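Local coordinates for CRISPR-associated protein, Cse2 family (Thermobifida fusca, PDB 4H79), which probably binds nucleic acid as the CasB (Cse2) subunit of the type I-E CRISPR Cascade complex, at residues M107-W112 / A162-Y167; V136-A141 / Q149-I154. One frame throughout, in Å; residues are numbered along the deposited sequence.

Contact 1: M107-W112 / A162-Y167; sequences MHQRGW and AIPLDY. With EDO (1,2-ethanediol), chain C; EDO (1,2-ethanediol), chain B.
H108 and L165 pair their backbones in a single beta bridge, in which L165 N bonds M107 O (2.8 Å) and L165 O accepts from Q109 N. A type II turn, Q109 to W112, then wraps the first loop round D166 and brings W112 O to D166 N. In this all-helical Cse2 fold the bridge joins two interhelix loops just where OD1 of D166 N-caps helix 167-176 by accepting from L169 N. CG of D166 lies anti to its backbone N (chi1 -178°), and OD2 accepts two bonds from one face of the carboxylate plane: R110 NE in a salt bridge on the syn side (2.8 Å) and G111 N on the anti side (2.9 Å). G111 has a positive phi at which a side chain would collide with the carbonyl oxygen before it. Histidine suits 108 because its ring bonds on both sides: ND1 of H108 accepts from Y167 N (2.9 Å), while NE2 bonds OD1 of D22 on helix 16-33. P164 makes a CH-pi contact: its CG sits 3.6 Å from the centroid of the W112 five-membered ring, 8° off the normal, and C1 of an ethanediol, probably from the crystallisation liquor, lies over the opposite face.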
loop_
_atom_site.group_PDB
_atom_site.type_symbol
_atom_site.label_atom_id
_atom_site.label_comp_id
_atom_site.label_asym_id
_atom_site.label_seq_id
_atom_site.Cartn_x
_atom_site.Cartn_y
_atom_site.Cartn_z
ATOM N N MET A 107 -0.892 10.244 5.623
ATOM C CA MET A 107 -0.258 8.881 5.721
ATOM C C MET A 107 0.220 8.373 4.379
ATOM O O MET A 107 1.022 7.442 4.285
ATOM C CB MET A 107 -1.161 7.871 6.400
ATOM C CG MET A 107 -1.388 8.195 7.906
ATOM S SD MET A 107 0.251 8.196 8.819
ATOM C CE MET A 107 0.687 9.897 8.985
ATOM N N HIS A 108 -0.233 9.012 3.301
ATOM C CA HIS A 108 0.350 8.751 1.996
ATOM C C HIS A 108 1.291 9.898 1.594
ATOM O O HIS A 108 0.828 11.037 1.405
ATOM C CB HIS A 108 -0.751 8.526 0.926
ATOM C CG HIS A 108 -0.243 8.659 -0.471
ATOM N ND1 HIS A 108 0.708 7.804 -1.022
ATOM C CD2 HIS A 108 -0.529 9.613 -1.453
ATOM C CE1 HIS A 108 1.016 8.221 -2.298
ATOM N NE2 HIS A 108 0.258 9.318 -2.577
ATOM N N GLN A 109 2.599 9.620 1.480
ATOM C CA GLN A 109 3.602 10.625 1.037
ATOM C C GLN A 109 4.533 9.930 0.092
ATOM O O GLN A 109 5.048 8.834 0.408
ATOM C CB GLN A 109 4.391 11.231 2.213
ATOM C CG GLN A 109 3.470 12.053 3.120
ATOM C CD GLN A 109 4.184 12.712 4.301
ATOM O OE1 GLN A 109 5.300 13.155 4.145
ATOM N NE2 GLN A 109 3.530 12.803 5.475
ATOM N N ARG A 110 4.758 10.566 -1.082
ATOM C CA ARG A 110 5.644 10.023 -2.092
ATOM C C ARG A 110 7.048 9.870 -1.548
ATOM O O ARG A 110 7.528 10.726 -0.772
ATOM C CB ARG A 110 5.725 10.931 -3.342
ATOM C CG ARG A 110 4.423 11.023 -4.139
ATOM C CD ARG A 110 3.887 9.685 -4.673
ATOM N NE ARG A 110 4.891 8.868 -5.334
ATOM C CZ ARG A 110 5.477 9.210 -6.460
ATOM N NH1 ARG A 110 5.123 10.313 -7.062
ATOM N NH2 ARG A 110 6.384 8.447 -6.994
ATOM N N GLY A 111 7.723 8.809 -1.989
ATOM C CA GLY A 111 9.158 8.636 -1.684
ATOM C C GLY A 111 9.383 7.803 -0.426
ATOM O O GLY A 111 10.510 7.450 -0.144
ATOM N N TRP A 112 8.320 7.486 0.333
ATOM C CA TRP A 112 8.446 6.598 1.518
ATOM C C TRP A 112 8.302 5.105 1.166
ATOM O O TRP A 112 7.152 4.561 1.045
ATOM C CB TRP A 112 7.404 6.975 2.573
ATOM C CG TRP A 112 7.797 8.190 3.328
ATOM C CD1 TRP A 112 7.636 9.535 2.969
ATOM C CD2 TRP A 112 8.542 8.203 4.600
ATOM N NE1 TRP A 112 8.182 10.354 3.955
ATOM C CE2 TRP A 112 8.729 9.615 4.959
ATOM C CE3 TRP A 112 9.027 7.201 5.469
ATOM C CZ2 TRP A 112 9.387 10.000 6.152
ATOM C CZ3 TRP A 112 9.706 7.591 6.631
ATOM C CH2 TRP A 112 9.862 8.966 6.982
ATOM N N ALA A 162 2.708 7.087 13.314
ATOM C CA ALA A 162 2.403 8.171 12.363
ATOM C C ALA A 162 3.464 8.247 11.275
ATOM O O ALA A 162 3.878 9.348 10.875
ATOM C CB ALA A 162 2.328 9.528 13.120
ATOM N N ILE A 163 3.970 7.098 10.821
ATOM C CA ILE A 163 4.941 7.060 9.722
ATOM C C ILE A 163 4.164 6.854 8.399
ATOM O O ILE A 163 3.455 5.819 8.241
ATOM C CB ILE A 163 5.906 5.852 9.928
ATOM C CG1 ILE A 163 6.674 6.013 11.265
ATOM C CG2 ILE A 163 6.931 5.713 8.745
ATOM C CD1 ILE A 163 7.212 4.640 11.802
ATOM N N PRO A 164 4.385 7.728 7.415
ATOM C CA PRO A 164 3.697 7.661 6.143
ATOM C C PRO A 164 4.297 6.584 5.225
ATOM O O PRO A 164 5.425 6.092 5.429
ATOM C CB PRO A 164 3.967 9.070 5.548
ATOM C CG PRO A 164 5.290 9.452 6.087
ATOM C CD PRO A 164 5.326 8.881 7.476
ATOM N N LEU A 165 3.563 6.231 4.185
ATOM C CA LEU A 165 4.042 5.344 3.164
ATOM C C LEU A 165 3.654 5.887 1.754
ATOM O O LEU A 165 2.658 6.587 1.590
ATOM C CB LEU A 165 3.403 3.994 3.426
ATOM C CG LEU A 165 3.876 2.708 2.902
ATOM C CD1 LEU A 165 5.338 2.460 3.344
ATOM C CD2 LEU A 165 2.861 1.603 3.443
ATOM N N ASP A 166 4.449 5.557 0.739
ATOM C CA ASP A 166 4.082 5.922 -0.642
ATOM C C ASP A 166 3.186 4.839 -1.213
ATOM O O ASP A 166 3.672 3.735 -1.626
ATOM C CB ASP A 166 5.355 6.054 -1.489
ATOM C CG ASP A 166 5.061 6.475 -2.901
ATOM O OD1 ASP A 166 3.919 6.235 -3.430
ATOM O OD2 ASP A 166 6.016 7.039 -3.487
ATOM N N TYR A 167 1.861 5.097 -1.195
ATOM C CA TYR A 167 0.882 4.097 -1.698
ATOM C C TYR A 167 0.909 3.850 -3.200
ATOM O O TYR A 167 0.554 2.723 -3.676
ATOM C CB TYR A 167 -0.546 4.410 -1.211
ATOM C CG TYR A 167 -0.647 3.895 0.235
ATOM C CD1 TYR A 167 -1.012 2.533 0.508
ATOM C CD2 TYR A 167 -0.332 4.743 1.328
ATOM C CE1 TYR A 167 -1.044 2.074 1.849
ATOM C CE2 TYR A 167 -0.366 4.293 2.679
ATOM C CZ TYR A 167 -0.711 2.944 2.920
ATOM O OH TYR A 167 -0.761 2.455 4.223
HETATM C C1 EDO C . 1.860 12.610 -1.751
HETATM O O1 EDO C . 3.250 12.931 -1.468
HETATM C C2 EDO C . 0.936 13.642 -1.105
HETATM O O2 EDO C . 1.142 13.524 0.303
HETATM C C1 EDO B . 11.898 9.099 3.663
HETATM O O1 EDO B . 11.614 9.338 2.281
HETATM C C2 EDO B . 13.239 8.393 3.782
HETATM O O2 EDO B . 13.045 6.979 3.629
HETATM O O HOH W 1 5.881 2.539 -0.403
#

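Contact 2: V136-A141 / Q149-I154; sequences VQVGHA and QRLREI
V138 and R150 bring the two backbones closest, their CA atoms 5.5 Å apart, and their side chains pass alongside one another, pointing opposite ways. The two methyls of V138 divide the apolar work. CG1, anti to the backbone N (chi1 177°), meets CD2 of L151 at 3.7 Å, the two side chains crossing at about a right angle; CG2 lies 3.9 Å from CG1 of I154 and 4.0 Å from CB of R150. A beta-branched residue suits this place, since its short side chain presents a methyl to each of two neighbours on successive turns of the facing helix. R150 runs extended from CG to NE beside this apolar patch, its CD 4.1 Å from V138 CA, and carries NH1 to the carbonyl of Q137. That bond is short, NH1 to O 2.7 Å, but weak, bent to 126° at the hydrogen. The same oxygen accepts from H140 N; in the type I turn that follows, V138 to A141, A141 N bonds V138 O. The arrangement is a helical hairpin: helix 129-138 leads into the turn and the chain comes back as helix 144-160. An alanine at R150 would probably leave the Q137 carbonyl without its bond from across the hairpin and uncover the backbone beside V138 CA. Farther out, W190 of helix 180-195 and L147 touch V138, while L114 of helix 114-119 packs on both L151 and I154. At the outer side of the hairpin, E153 makes a salt bridge with R134, one helical turn before V138.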
loop_
_atom_site.group_PDB
_atom_site.type_symbol
_atom_site.label_atom_id
_atom_site.label_comp_id
_atom_site.label_asym_id
_atom_site.label_seq_id
_atom_site.Cartn_x
_atom_site.Cartn_y
_atom_site.Cartn_z
ATOM N N VAL A 136 10.372 -9.671 7.123
ATOM C CA VAL A 136 10.961 -10.587 6.150
ATOM C C VAL A 136 9.895 -11.550 5.633
ATOM O O VAL A 136 9.829 -11.827 4.417
ATOM C CB VAL A 136 12.230 -11.317 6.705
ATOM C CG1 VAL A 136 12.613 -12.531 5.830
ATOM C CG2 VAL A 136 13.417 -10.316 6.815
ATOM N N GLN A 137 9.024 -11.986 6.533
ATOM C CA GLN A 137 7.992 -12.963 6.184
ATOM C C GLN A 137 6.918 -12.382 5.254
ATOM O O GLN A 137 6.295 -13.140 4.469
ATOM C CB GLN A 137 7.390 -13.619 7.436
ATOM C CG GLN A 137 8.261 -14.791 7.968
ATOM C CD GLN A 137 8.776 -15.771 6.856
ATOM O OE1 GLN A 137 8.046 -16.671 6.398
ATOM N NE2 GLN A 137 10.053 -15.606 6.437
ATOM N N VAL A 138 6.723 -11.059 5.292
ATOM C CA VAL A 138 5.744 -10.417 4.423
ATOM C C VAL A 138 6.020 -10.778 2.936
ATOM O O VAL A 138 5.094 -11.149 2.185
ATOM C CB VAL A 138 5.721 -8.888 4.560
ATOM C CG1 VAL A 138 4.698 -8.287 3.548
ATOM C CG2 VAL A 138 5.395 -8.386 6.016
ATOM N N GLY A 139 7.289 -10.702 2.521
ATOM C CA GLY A 139 7.638 -10.887 1.120
ATOM C C GLY A 139 7.579 -12.311 0.671
ATOM O O GLY A 139 7.662 -12.561 -0.504
ATOM N N HIS A 140 7.438 -13.235 1.621
ATOM C CA HIS A 140 7.348 -14.655 1.293
ATOM C C HIS A 140 5.916 -15.214 1.271
ATOM O O HIS A 140 5.726 -16.427 1.100
ATOM C CB HIS A 140 8.294 -15.468 2.195
ATOM C CG HIS A 140 9.768 -15.329 1.815
ATOM N ND1 HIS A 140 10.666 -14.709 2.607
ATOM C CD2 HIS A 140 10.471 -15.736 0.671
ATOM C CE1 HIS A 140 11.878 -14.721 2.014
ATOM N NE2 HIS A 140 11.763 -15.365 0.839
ATOM N N ALA A 141 4.902 -14.345 1.405
ATOM C CA ALA A 141 3.462 -14.746 1.247
ATOM C C ALA A 141 3.232 -15.469 -0.068
ATOM O O ALA A 141 3.679 -15.000 -1.125
ATOM C CB ALA A 141 2.501 -13.512 1.350
ATOM N N GLN A 149 -2.879 -9.557 4.296
ATOM C CA GLN A 149 -3.043 -9.728 5.783
ATOM C C GLN A 149 -1.726 -9.348 6.482
ATOM O O GLN A 149 -1.743 -8.693 7.524
ATOM C CB GLN A 149 -3.412 -11.164 6.205
ATOM C CG GLN A 149 -4.850 -11.536 5.821
ATOM C CD GLN A 149 -5.185 -13.036 5.810
ATOM O OE1 GLN A 149 -4.310 -13.884 5.687
ATOM N NE2 GLN A 149 -6.470 -13.353 5.904
ATOM N N ARG A 150 -0.588 -9.784 5.895
ATOM C CA ARG A 150 0.741 -9.498 6.497
ATOM C C ARG A 150 1.029 -8.017 6.397
ATOM O O ARG A 150 1.548 -7.426 7.346
ATOM C CB ARG A 150 1.865 -10.360 5.927
ATOM C CG ARG A 150 1.696 -11.822 6.382
ATOM C CD ARG A 150 2.577 -12.716 5.522
ATOM N NE ARG A 150 2.316 -14.124 5.826
ATOM C CZ ARG A 150 3.106 -15.117 5.453
ATOM N NH1 ARG A 150 4.226 -14.855 4.765
ATOM N NH2 ARG A 150 2.777 -16.368 5.759
ATOM N N LEU A 151 0.717 -7.406 5.264
ATOM C CA LEU A 151 0.941 -5.953 5.147
ATOM C C LEU A 151 0.063 -5.162 6.145
ATOM O O LEU A 151 0.438 -4.120 6.660
ATOM C CB LEU A 151 0.633 -5.476 3.717
ATOM C CG LEU A 151 1.801 -5.787 2.735
ATOM C CD1 LEU A 151 1.374 -5.627 1.262
ATOM C CD2 LEU A 151 3.110 -5.018 3.087
ATOM N N ARG A 152 -1.159 -5.605 6.333
ATOM C CA ARG A 152 -2.074 -4.910 7.264
ATOM C C ARG A 152 -1.442 -4.810 8.688
ATOM O O ARG A 152 -1.534 -3.772 9.375
ATOM C CB ARG A 152 -3.437 -5.646 7.278
ATOM C CG ARG A 152 -4.416 -5.052 8.231
ATOM C CD ARG A 152 -5.735 -5.870 8.392
ATOM N NE ARG A 152 -6.719 -4.964 9.029
ATOM C CZ ARG A 152 -6.624 -4.389 10.241
ATOM N NH1 ARG A 152 -7.594 -3.549 10.682
ATOM N NH2 ARG A 152 -5.582 -4.642 11.033
ATOM N N GLU A 153 -0.813 -5.885 9.133
ATOM C CA GLU A 153 -0.176 -5.885 10.477
ATOM C C GLU A 153 0.921 -4.818 10.538
ATOM O O GLU A 153 1.079 -4.133 11.536
ATOM C CB GLU A 153 0.435 -7.263 10.839
ATOM C CG GLU A 153 -0.609 -8.393 10.890
ATOM C CD GLU A 153 0.018 -9.802 11.049
ATOM O OE1 GLU A 153 1.287 -9.937 11.055
ATOM O OE2 GLU A 153 -0.743 -10.805 11.175
ATOM N N ILE A 154 1.689 -4.692 9.453
ATOM C CA ILE A 154 2.792 -3.716 9.385
ATOM C C ILE A 154 2.220 -2.297 9.348
ATOM O O ILE A 154 2.682 -1.413 10.061
ATOM C CB ILE A 154 3.658 -3.930 8.122
ATOM C CG1 ILE A 154 4.413 -5.328 8.161
ATOM C CG2 ILE A 154 4.614 -2.772 7.976
ATOM C CD1 ILE A 154 5.416 -5.418 9.303
#

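Contact 2 is nested in the chain between the halves of contact 1: 107-112 comes first, then 136-141 and 149-154, and finally 162-167. Their centres lie about 17 Å apart, and their nearest atoms, about 7 Å apart, do not touch. Helix 144-160 ties them together, since it carries 149-154 and runs out into the loop that holds 162-167. Helix 114-119 does so too: its L114 touches L165 of contact 1 and both L151 and I154 of contact 2. Contact 1 thus joins two loops beside helices 16-33 and 80-99, and contact 2 closes the hairpin whose V138 meets W190 of helix 180-195, so the two hold different parts of one helical Cse2 body.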